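Local coordinates for membrane-associated lipoprotein (PDB 3K63) that is of unknown molecular function but is probably lipid-anchored at the mycoplasmal cell membrane, represented here by its Lipoprotein_17 domain, at residues K39-Y42 and Q43-I47; H50-Q53 and N54-I58; D67-F70 and G71-N74. All coordinates share one frame; numbering follows the deposited sequence.

Overall arrangement
All three contacts are local, each a bend of the chain where one element gives way to the next. Contact 1 lies at the surface, where helix 34-40 unwinds into strand 45-49; contact 2, partly buried, leads into strand 56-64, and the two touch where Ile47 packs on Ile58. Contact 3, also partly buried, starts helix 70-76 on the far side of the chain's centre from contact 2, their centres about 30 Å apart. Backbone bonds recur throughout. What differs is the side-chain chemistry: a glutamine methylene over a tyrosine face, and a bridging water, in contact 1, a carbonyl gripped twice in contact 2, acidic groups beside a helix start in contact 3.

Contact 1 (K39-Y42 and Q43-I47); sequences KNYY and QGIEI
Tyr41 and Ile45 make the close apolar part of this turn, lying side by side and pointing the same way, with Ile45 CD1 4.0 Å from Tyr41 CD1. The isoleucine methyl also reaches Tyr41 CB, so it sits in the angle between the ring and its stem. Two backbone bonds carry the chain round the bend: Gln43 N donates to Asn40 O at 3.3 Å, and Gly44 N to Tyr41 O at 2.9 Å. Each links a residue to the third one after it, the 3-10 pattern. Gly44 has a positive phi, where a CB would run into the carbonyl before it.

The other side is looser and faces solvent. Tyr42 has CG wedged between its backbone N and carbonyl carbon (chi1 74°), which brings the ring alongside Gln43. There Gln43 CG makes a CH-pi contact over one ring face, 3.7 Å from the centroid of Tyr42. The amide beyond is turned 52° from the ring plane, and its NE2 lies 3.5 Å from Asn40 OD1. A water bridges the bend, donating to Asn40 O at 2.8 Å and to Gly44 O at 2.7 Å.

Asn40 ND2 is held by the Gln36 carbonyl within helix 34-40. Tyr41 faces strand 56-64, its hydroxyl bonded to Asn62 and its ring edge-to-face with Phe63, while Ile45 packs on Ile60 of that strand and on Phe19 of strand 17-21, the antiparallel partner of strand 45-49.

Contact 2 (H50-Q53 and N54-I58); sequences HKYQ and NELDI
Tyr52 O is gripped by two backbone donors as the chain turns into strand 56-64. The stronger is Leu56 N, 2.7 Å from Tyr52 O and approaching nearly in line with the C=O bond; it closes an alpha-turn (i to i+4). Glu55 N adds a weak i to i+3 bond to Tyr52 O at 3.2 Å, its N-H angle only 122°. Phi of Tyr52 is positive, which helps the loop double back so tightly.

The side chains follow the same bend. Glu55 is kinked at its second torsion (chi2 88°), folding the carboxylate back against Tyr52: OE1 comes 3.4 Å from Tyr52 CA, and OE2 sits at the ring edge, 3.7 Å from Tyr52 CD1. Ring and carboxylate planes are 79° apart. Leu56 adds an apolar touch, its CD2 methyl 4.2 Å from Tyr52 CB.

Helix 4-7 lies against this turn, Ile7 touching Tyr52, Glu55 and Leu56, with Phe4 also on Leu56. Gln49, at the end of strand 45-49, bonds through NE2 to the carbonyls of Lys51 and Leu56, tying the loop's two arms, while Glu55 and Asp57 pair by backbone with Lys88, just past antiparallel strand 79-87, and with Thr86 within it.

Contact 3 (D67-F70 and G71-N74); sequences DGDF and GSAN
Ser72 OG donates to Asp67 OD2 at 2.5 Å, a short bond that ties the loop before the helix to the first turn of helix 70-76. The hydroxyl meets the anti side of that carboxylate oxygen, 23° out of its plane. It gets there because OG is anti to the backbone N of Ser72 (chi1 -172°), which turns it toward Asp67. Beside it, Asp69 OD1 lies against Ser72 CB at 3.2 Å.

Phe70 makes the other half of the first shell. With CG set between its own backbone N and carbonyl carbon, the ring swings back over the following peptide and receives Gly71 CA over one face in a CH-pi contact, 4.1 Å from the centroid of Phe70. At the ring edge, in its plane, stands Asn74 ND2, 3.6 Å from Phe70 CD2, the amide turned 75° from the ring.

Backbone bonds place these groups. Asn74 N gives a straight bond to Phe70 O at 2.6 Å, the first full turn of the helix, whereas the bonds from Ser72 N and Ala73 N to Asp69 O are weak. Gly68, at positive phi, lets the loop double round between Asp67 and Asp69. Farther out, Asn74 ND2 is bonded to Ser35 OG and the Gly109 carbonyl, which fixes the amide beside the ring. Ala73 rests on Tyr65, Pro66 and Pro34, and Phe70 touches Ser35, so the helix start is seated against helix 34-40.

Asp69 occupies the N-cap position, and Asp67 stands nearby. The helix dipole, and for Asp67 the serine hydroxyl, would tend to stabilise the charged forms, though the nearness of the two carboxylates would partly oppose this.

Contact 1 (K39-Y42 and Q43-I47)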
ATOM      1  N   LYS A  39       4.986   8.746   5.140  1.00 37.79           N
ATOM      2  CA  LYS A  39       6.107   9.675   5.265  1.00 37.09           C
ATOM      3  C   LYS A  39       7.473   9.074   4.971  1.00 36.62           C
ATOM      4  O   LYS A  39       8.491   9.774   4.990  1.00 33.87           O
ATOM      5  CB  LYS A  39       6.111  10.280   6.678  1.00 39.17           C
ATOM      6  CG  LYS A  39       4.933  11.192   6.923  1.00 45.09           C
ATOM      7  CD  LYS A  39       4.906  11.790   8.308  1.00 47.15           C
ATOM      8  CE  LYS A  39       3.877  12.935   8.332  1.00 65.63           C
ATOM      9  NZ  LYS A  39       3.749  13.666   9.640  1.00 80.89           N
ATOM     10  N   ASN A  40       7.498   7.780   4.680  1.00 37.63           N
ATOM     11  CA  ASN A  40       8.771   7.130   4.436  1.00 37.16           C
ATOM     12  C   ASN A  40       8.903   6.292   3.198  1.00 35.95           C
ATOM     13  O   ASN A  40       9.949   5.701   2.998  1.00 35.99           O
ATOM     14  CB  ASN A  40       9.158   6.283   5.651  1.00 40.02           C
ATOM     15  CG  ASN A  40       9.400   7.124   6.873  1.00 37.91           C
ATOM     16  OD1 ASN A  40      10.421   7.808   6.988  1.00 36.52           O
ATOM     17  ND2 ASN A  40       8.447   7.104   7.787  1.00 36.87           N
ATOM     18  N   TYR A  41       7.879   6.232   2.356  1.00 35.26           N
ATOM     19  CA  TYR A  41       8.013   5.408   1.168  1.00 35.22           C
ATOM     20  C   TYR A  41       8.903   6.063   0.110  1.00 35.24           C
ATOM     21  O   TYR A  41       9.323   5.412  -0.853  1.00 38.02           O
ATOM     22  CB  TYR A  41       6.633   5.041   0.601  1.00 34.15           C
ATOM     23  CG  TYR A  41       5.868   6.138  -0.093  1.00 31.75           C
ATOM     24  CD1 TYR A  41       6.098   6.431  -1.426  1.00 30.92           C
ATOM     25  CD2 TYR A  41       4.861   6.835   0.569  1.00 31.43           C
ATOM     26  CE1 TYR A  41       5.332   7.390  -2.099  1.00 30.12           C
ATOM     27  CE2 TYR A  41       4.089   7.791  -0.086  1.00 28.99           C
ATOM     28  CZ  TYR A  41       4.322   8.065  -1.419  1.00 32.10           C
ATOM     29  OH  TYR A  41       3.533   8.992  -2.079  1.00 33.28           O
ATOM     30  N   TYR A  42       9.221   7.338   0.309  1.00 32.29           N
ATOM     31  CA  TYR A  42      10.064   8.059  -0.630  1.00 36.24           C
ATOM     32  C   TYR A  42      11.468   7.454  -0.581  1.00 39.69           C
ATOM     33  O   TYR A  42      12.298   7.710  -1.452  1.00 41.10           O
ATOM     34  CB  TYR A  42      10.132   9.542  -0.261  1.00 35.72           C
ATOM     35  CG  TYR A  42      10.983   9.828   0.956  1.00 35.96           C
ATOM     36  CD1 TYR A  42      12.345  10.126   0.832  1.00 39.56           C
ATOM     37  CD2 TYR A  42      10.447   9.729   2.236  1.00 32.66           C
ATOM     38  CE1 TYR A  42      13.148  10.310   1.955  1.00 38.21           C
ATOM     39  CE2 TYR A  42      11.240   9.911   3.367  1.00 32.00           C
ATOM     40  CZ  TYR A  42      12.591  10.197   3.220  1.00 38.78           C
ATOM     41  OH  TYR A  42      13.390  10.330   4.333  1.00 45.74           O
ATOM     42  N   GLN A  43      11.733   6.654   0.443  1.00 36.24           N
ATOM     43  CA  GLN A  43      13.025   6.006   0.573  1.00 41.24           C
ATOM     44  C   GLN A  43      13.100   4.749  -0.269  1.00 42.21           C
ATOM     45  O   GLN A  43      14.178   4.222  -0.489  1.00 42.29           O
ATOM     46  CB  GLN A  43      13.292   5.668   2.037  1.00 40.67           C
ATOM     47  CG  GLN A  43      13.664   6.876   2.870  1.00 39.36           C
ATOM     48  CD  GLN A  43      14.063   6.491   4.267  1.00 46.50           C
ATOM     49  OE1 GLN A  43      14.997   5.704   4.463  1.00 51.35           O
ATOM     50  NE2 GLN A  43      13.362   7.043   5.257  1.00 40.38           N
ATOM     51  N   GLY A  44      11.948   4.266  -0.730  1.00 44.01           N
ATOM     52  CA  GLY A  44      11.935   3.074  -1.556  1.00 38.91           C
ATOM     53  C   GLY A  44      10.923   2.024  -1.155  1.00 40.54           C
ATOM     54  O   GLY A  44      10.605   1.841   0.023  1.00 38.87           O
ATOM     55  N   ILE A  45      10.404   1.337  -2.158  1.00 39.08           N
ATOM     56  CA  ILE A  45       9.432   0.287  -1.941  1.00 38.94           C
ATOM     57  C   ILE A  45       9.960  -0.938  -2.674  1.00 42.25           C
ATOM     58  O   ILE A  45      10.327  -0.857  -3.845  1.00 41.54           O
ATOM     59  CB  ILE A  45       8.068   0.664  -2.534  1.00 35.70           C
ATOM     60  CG1 ILE A  45       7.543   1.938  -1.868  1.00 39.61           C
ATOM     61  CG2 ILE A  45       7.098  -0.464  -2.338  1.00 39.11           C
ATOM     62  CD1 ILE A  45       6.384   2.620  -2.617  1.00 41.20           C
ATOM     63  N   GLU A  46      10.026  -2.065  -1.979  1.00 43.77           N
ATOM     64  CA  GLU A  46      10.484  -3.302  -2.580  1.00 43.83           C
ATOM     65  C   GLU A  46       9.226  -4.153  -2.701  1.00 48.80           C
ATOM     66  O   GLU A  46       8.585  -4.448  -1.692  1.00 50.24           O
ATOM     67  CB  GLU A  46      11.469  -4.006  -1.656  1.00 46.46           C
ATOM     68  CG  GLU A  46      12.096  -5.276  -2.233  1.00 56.39           C
ATOM     69  CD  GLU A  46      12.655  -6.215  -1.155  1.00 65.31           C
ATOM     70  OE1 GLU A  46      13.356  -5.724  -0.237  1.00 67.84           O
ATOM     71  OE2 GLU A  46      12.396  -7.442  -1.230  1.00 61.62           O
ATOM     72  N   ILE A  47       8.860  -4.527  -3.929  1.00 48.43           N
ATOM     73  CA  ILE A  47       7.679  -5.355  -4.161  1.00 46.17           C
ATOM     74  C   ILE A  47       8.039  -6.834  -4.224  1.00 49.08           C
ATOM     75  O   ILE A  47       9.034  -7.209  -4.849  1.00 48.08           O
ATOM     76  CB  ILE A  47       6.984  -4.987  -5.479  1.00 43.50           C
ATOM     77  CG1 ILE A  47       6.561  -3.523  -5.459  1.00 42.33           C
ATOM     78  CG2 ILE A  47       5.765  -5.858  -5.679  1.00 45.07           C
ATOM     79  CD1 ILE A  47       5.537  -3.195  -4.358  1.00 42.62           C
TER
HETATM   80  O   HOH W   1      11.181   3.402   2.097  1.00 42.11           O

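Contact 2 (H50-Q53 and N54-I58)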
ATOM      1  N   HIS A  50       4.329 -12.312  -5.653  1.00 56.93           N
ATOM      2  CA  HIS A  50       4.280 -13.757  -5.497  1.00 57.28           C
ATOM      3  C   HIS A  50       3.609 -14.471  -6.653  1.00 58.97           C
ATOM      4  O   HIS A  50       4.028 -15.556  -7.033  1.00 66.59           O
ATOM      5  CB  HIS A  50       3.526 -14.110  -4.222  1.00 57.93           C
ATOM      6  CG  HIS A  50       4.015 -13.380  -3.016  1.00 51.09           C
ATOM      7  ND1 HIS A  50       3.173 -12.946  -2.017  1.00 61.19           N
ATOM      8  CD2 HIS A  50       5.263 -13.009  -2.646  1.00 57.61           C
ATOM      9  CE1 HIS A  50       3.882 -12.334  -1.081  1.00 61.84           C
ATOM     10  NE2 HIS A  50       5.153 -12.359  -1.439  1.00 57.77           N
ATOM     11  N   LYS A  51       2.567 -13.868  -7.214  1.00 59.04           N
ATOM     12  CA  LYS A  51       1.843 -14.508  -8.302  1.00 57.84           C
ATOM     13  C   LYS A  51       1.659 -13.640  -9.548  1.00 60.88           C
ATOM     14  O   LYS A  51       1.789 -12.419  -9.505  1.00 57.39           O
ATOM     15  CB  LYS A  51       0.491 -14.996  -7.772  1.00 56.37           C
ATOM     16  CG  LYS A  51       0.621 -15.550  -6.366  1.00 62.67           C
ATOM     17  CD  LYS A  51      -0.473 -16.537  -5.975  1.00 71.60           C
ATOM     18  CE  LYS A  51      -1.830 -15.877  -5.776  1.00 77.34           C
ATOM     19  NZ  LYS A  51      -2.821 -16.854  -5.232  1.00 80.11           N
ATOM     20  N   TYR A  52       1.369 -14.298 -10.662  1.00 61.94           N
ATOM     21  CA  TYR A  52       1.167 -13.633 -11.938  1.00 60.28           C
ATOM     22  C   TYR A  52       2.378 -12.833 -12.421  1.00 59.82           C
ATOM     23  O   TYR A  52       2.204 -11.904 -13.215  1.00 60.99           O
ATOM     24  CB  TYR A  52      -0.040 -12.686 -11.886  1.00 62.47           C
ATOM     25  CG  TYR A  52      -1.345 -13.290 -11.397  1.00 74.37           C
ATOM     26  CD1 TYR A  52      -1.876 -14.452 -11.972  1.00 74.04           C
ATOM     27  CD2 TYR A  52      -2.057 -12.688 -10.352  1.00 76.26           C
ATOM     28  CE1 TYR A  52      -3.085 -14.999 -11.509  1.00 78.09           C
ATOM     29  CE2 TYR A  52      -3.259 -13.221  -9.883  1.00 75.62           C
ATOM     30  CZ  TYR A  52      -3.766 -14.376 -10.460  1.00 81.28           C
ATOM     31  OH  TYR A  52      -4.931 -14.916  -9.957  1.00 84.77           O
ATOM     32  N   GLN A  53       3.594 -13.159 -11.981  1.00 57.80           N
ATOM     33  CA  GLN A  53       4.722 -12.375 -12.476  1.00 57.40           C
ATOM     34  C   GLN A  53       5.031 -12.600 -13.951  1.00 62.02           C
ATOM     35  O   GLN A  53       5.840 -11.877 -14.535  1.00 64.05           O
ATOM     36  CB  GLN A  53       6.003 -12.568 -11.647  1.00 55.39           C
ATOM     37  CG  GLN A  53       6.111 -13.787 -10.738  1.00 63.81           C
ATOM     38  CD  GLN A  53       7.343 -13.715  -9.812  1.00 65.73           C
ATOM     39  OE1 GLN A  53       8.117 -12.755  -9.861  1.00 65.02           O
ATOM     40  NE2 GLN A  53       7.514 -14.729  -8.961  1.00 60.94           N
ATOM     41  N   ASN A  54       4.390 -13.592 -14.565  1.00 65.20           N
ATOM     42  CA  ASN A  54       4.610 -13.837 -15.986  1.00 64.45           C
ATOM     43  C   ASN A  54       3.711 -12.881 -16.779  1.00 63.48           C
ATOM     44  O   ASN A  54       4.123 -12.305 -17.789  1.00 56.55           O
ATOM     45  CB  ASN A  54       4.267 -15.283 -16.345  1.00 61.66           C
ATOM     46  CG  ASN A  54       5.475 -16.222 -16.266  1.00 61.13           C
ATOM     47  OD1 ASN A  54       5.320 -17.437 -16.129  1.00 65.63           O
ATOM     48  ND2 ASN A  54       6.675 -15.664 -16.366  1.00 63.43           N
ATOM     49  N   GLU A  55       2.496 -12.685 -16.270  1.00 60.62           N
ATOM     50  CA  GLU A  55       1.498 -11.836 -16.915  1.00 65.43           C
ATOM     51  C   GLU A  55       1.387 -10.378 -16.473  1.00 64.46           C
ATOM     52  O   GLU A  55       1.023  -9.521 -17.273  1.00 61.37           O
ATOM     53  CB  GLU A  55       0.105 -12.445 -16.744  1.00 69.95           C
ATOM     54  CG  GLU A  55      -0.010 -13.932 -16.994  1.00 72.49           C
ATOM     55  CD  GLU A  55       0.275 -14.764 -15.749  1.00 73.71           C
ATOM     56  OE1 GLU A  55       1.402 -14.702 -15.201  1.00 71.83           O
ATOM     57  OE2 GLU A  55      -0.642 -15.489 -15.314  1.00 76.81           O
ATOM     58  N   LEU A  56       1.708 -10.098 -15.213  1.00 63.94           N
ATOM     59  CA  LEU A  56       1.534  -8.759 -14.659  1.00 58.66           C
ATOM     60  C   LEU A  56       2.689  -8.135 -13.883  1.00 56.63           C
ATOM     61  O   LEU A  56       3.532  -8.839 -13.315  1.00 54.22           O
ATOM     62  CB  LEU A  56       0.297  -8.817 -13.762  1.00 61.25           C
ATOM     63  CG  LEU A  56       0.032  -7.854 -12.622  1.00 59.01           C
ATOM     64  CD1 LEU A  56      -0.798  -6.734 -13.174  1.00 55.46           C
ATOM     65  CD2 LEU A  56      -0.699  -8.563 -11.495  1.00 55.16           C
ATOM     66  N   ASP A  57       2.747  -6.805 -13.892  1.00 56.10           N
ATOM     67  CA  ASP A  57       3.752  -6.115 -13.091  1.00 53.35           C
ATOM     68  C   ASP A  57       2.972  -5.199 -12.170  1.00 49.66           C
ATOM     69  O   ASP A  57       2.122  -4.420 -12.619  1.00 46.95           O
ATOM     70  CB  ASP A  57       4.712  -5.253 -13.887  1.00 45.27           C
ATOM     71  CG  ASP A  57       5.747  -4.592 -12.977  1.00 52.87           C
ATOM     72  OD1 ASP A  57       6.353  -5.339 -12.174  1.00 48.54           O
ATOM     73  OD2 ASP A  57       5.959  -3.353 -13.043  1.00 58.09           O
ATOM     74  N   ILE A  58       3.260  -5.300 -10.880  1.00 48.91           N
ATOM     75  CA  ILE A  58       2.588  -4.495  -9.873  1.00 46.20           C
ATOM     76  C   ILE A  58       3.545  -3.538  -9.190  1.00 46.50           C
ATOM     77  O   ILE A  58       4.537  -3.968  -8.595  1.00 45.54           O
ATOM     78  CB  ILE A  58       2.014  -5.354  -8.758  1.00 47.62           C
ATOM     79  CG1 ILE A  58       0.949  -6.323  -9.279  1.00 47.76           C
ATOM     80  CG2 ILE A  58       1.455  -4.445  -7.689  1.00 45.32           C
ATOM     81  CD1 ILE A  58       0.432  -7.284  -8.183  1.00 46.60           C
TER

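Contact 3 (D67-F70 and G71-N74)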
ATOM      1  N   ASP A  67      -9.080   9.024   3.597  1.00 50.64           N
ATOM      2  CA  ASP A  67      -9.840  10.266   3.649  1.00 52.15           C
ATOM      3  C   ASP A  67      -9.041  11.535   3.462  1.00 55.65           C
ATOM      4  O   ASP A  67      -9.592  12.624   3.602  1.00 55.10           O
ATOM      5  CB  ASP A  67     -10.583  10.387   4.972  1.00 53.11           C
ATOM      6  CG  ASP A  67     -11.551   9.266   5.189  1.00 61.74           C
ATOM      7  OD1 ASP A  67     -12.076   8.743   4.179  1.00 62.75           O
ATOM      8  OD2 ASP A  67     -11.801   8.921   6.366  1.00 66.00           O
ATOM      9  N   GLY A  68      -7.750  11.428   3.180  1.00 53.71           N
ATOM     10  CA  GLY A  68      -6.978  12.642   3.004  1.00 45.56           C
ATOM     11  C   GLY A  68      -6.226  13.136   4.232  1.00 52.56           C
ATOM     12  O   GLY A  68      -5.469  14.103   4.124  1.00 51.90           O
ATOM     13  N   ASP A  69      -6.438  12.527   5.400  1.00 48.82           N
ATOM     14  CA  ASP A  69      -5.717  12.979   6.585  1.00 52.20           C
ATOM     15  C   ASP A  69      -5.329  11.801   7.480  1.00 49.73           C
ATOM     16  O   ASP A  69      -6.129  10.888   7.706  1.00 51.66           O
ATOM     17  CB  ASP A  69      -6.559  14.007   7.366  1.00 55.80           C
ATOM     18  CG  ASP A  69      -7.363  13.388   8.514  1.00 56.92           C
ATOM     19  OD1 ASP A  69      -8.358  12.667   8.253  1.00 56.95           O
ATOM     20  OD2 ASP A  69      -6.994  13.643   9.688  1.00 55.08           O
ATOM     21  N   PHE A  70      -4.100  11.841   7.988  1.00 43.90           N
ATOM     22  CA  PHE A  70      -3.528  10.792   8.839  1.00 47.58           C
ATOM     23  C   PHE A  70      -4.357  10.296  10.039  1.00 52.57           C
ATOM     24  O   PHE A  70      -4.451   9.088  10.264  1.00 48.15           O
ATOM     25  CB  PHE A  70      -2.155  11.239   9.345  1.00 50.21           C
ATOM     26  CG  PHE A  70      -2.207  12.094  10.590  1.00 53.94           C
ATOM     27  CD1 PHE A  70      -2.404  13.470  10.511  1.00 56.10           C
ATOM     28  CD2 PHE A  70      -2.033  11.512  11.846  1.00 51.65           C
ATOM     29  CE1 PHE A  70      -2.418  14.253  11.666  1.00 58.52           C
ATOM     30  CE2 PHE A  70      -2.046  12.286  13.004  1.00 54.70           C
ATOM     31  CZ  PHE A  70      -2.239  13.658  12.916  1.00 58.44           C
ATOM     32  N   GLY A  71      -4.945  11.202  10.821  1.00 56.85           N
ATOM     33  CA  GLY A  71      -5.720  10.754  11.971  1.00 52.03           C
ATOM     34  C   GLY A  71      -6.760   9.701  11.623  1.00 51.88           C
ATOM     35  O   GLY A  71      -6.900   8.680  12.300  1.00 49.94           O
ATOM     36  N   SER A  72      -7.482   9.957  10.537  1.00 53.53           N
ATOM     37  CA  SER A  72      -8.530   9.053  10.062  1.00 55.70           C
ATOM     38  C   SER A  72      -7.950   7.692   9.675  1.00 54.29           C
ATOM     39  O   SER A  72      -8.521   6.641   9.971  1.00 58.06           O
ATOM     40  CB  SER A  72      -9.235   9.679   8.853  1.00 58.16           C
ATOM     41  OG  SER A  72     -10.368   8.923   8.466  1.00 69.68           O
ATOM     42  N   ALA A  73      -6.801   7.730   9.013  1.00 56.42           N
ATOM     43  CA  ALA A  73      -6.123   6.524   8.578  1.00 52.42           C
ATOM     44  C   ALA A  73      -5.500   5.784   9.762  1.00 51.78           C
ATOM     45  O   ALA A  73      -5.594   4.560   9.852  1.00 54.42           O
ATOM     46  CB  ALA A  73      -5.057   6.883   7.554  1.00 47.94           C
ATOM     47  N   ASN A  74      -4.866   6.522  10.666  1.00 48.05           N
ATOM     48  CA  ASN A  74      -4.238   5.900  11.822  1.00 50.04           C
ATOM     49  C   ASN A  74      -5.258   5.204  12.727  1.00 49.98           C
ATOM     50  O   ASN A  74      -4.931   4.230  13.395  1.00 48.93           O
ATOM     51  CB  ASN A  74      -3.429   6.939  12.614  1.00 50.74           C
ATOM     52  CG  ASN A  74      -2.067   7.214  11.994  1.00 49.11           C
ATOM     53  OD1 ASN A  74      -1.698   6.610  10.981  1.00 47.53           O
ATOM     54  ND2 ASN A  74      -1.312   8.115  12.603  1.00 49.40           N
TER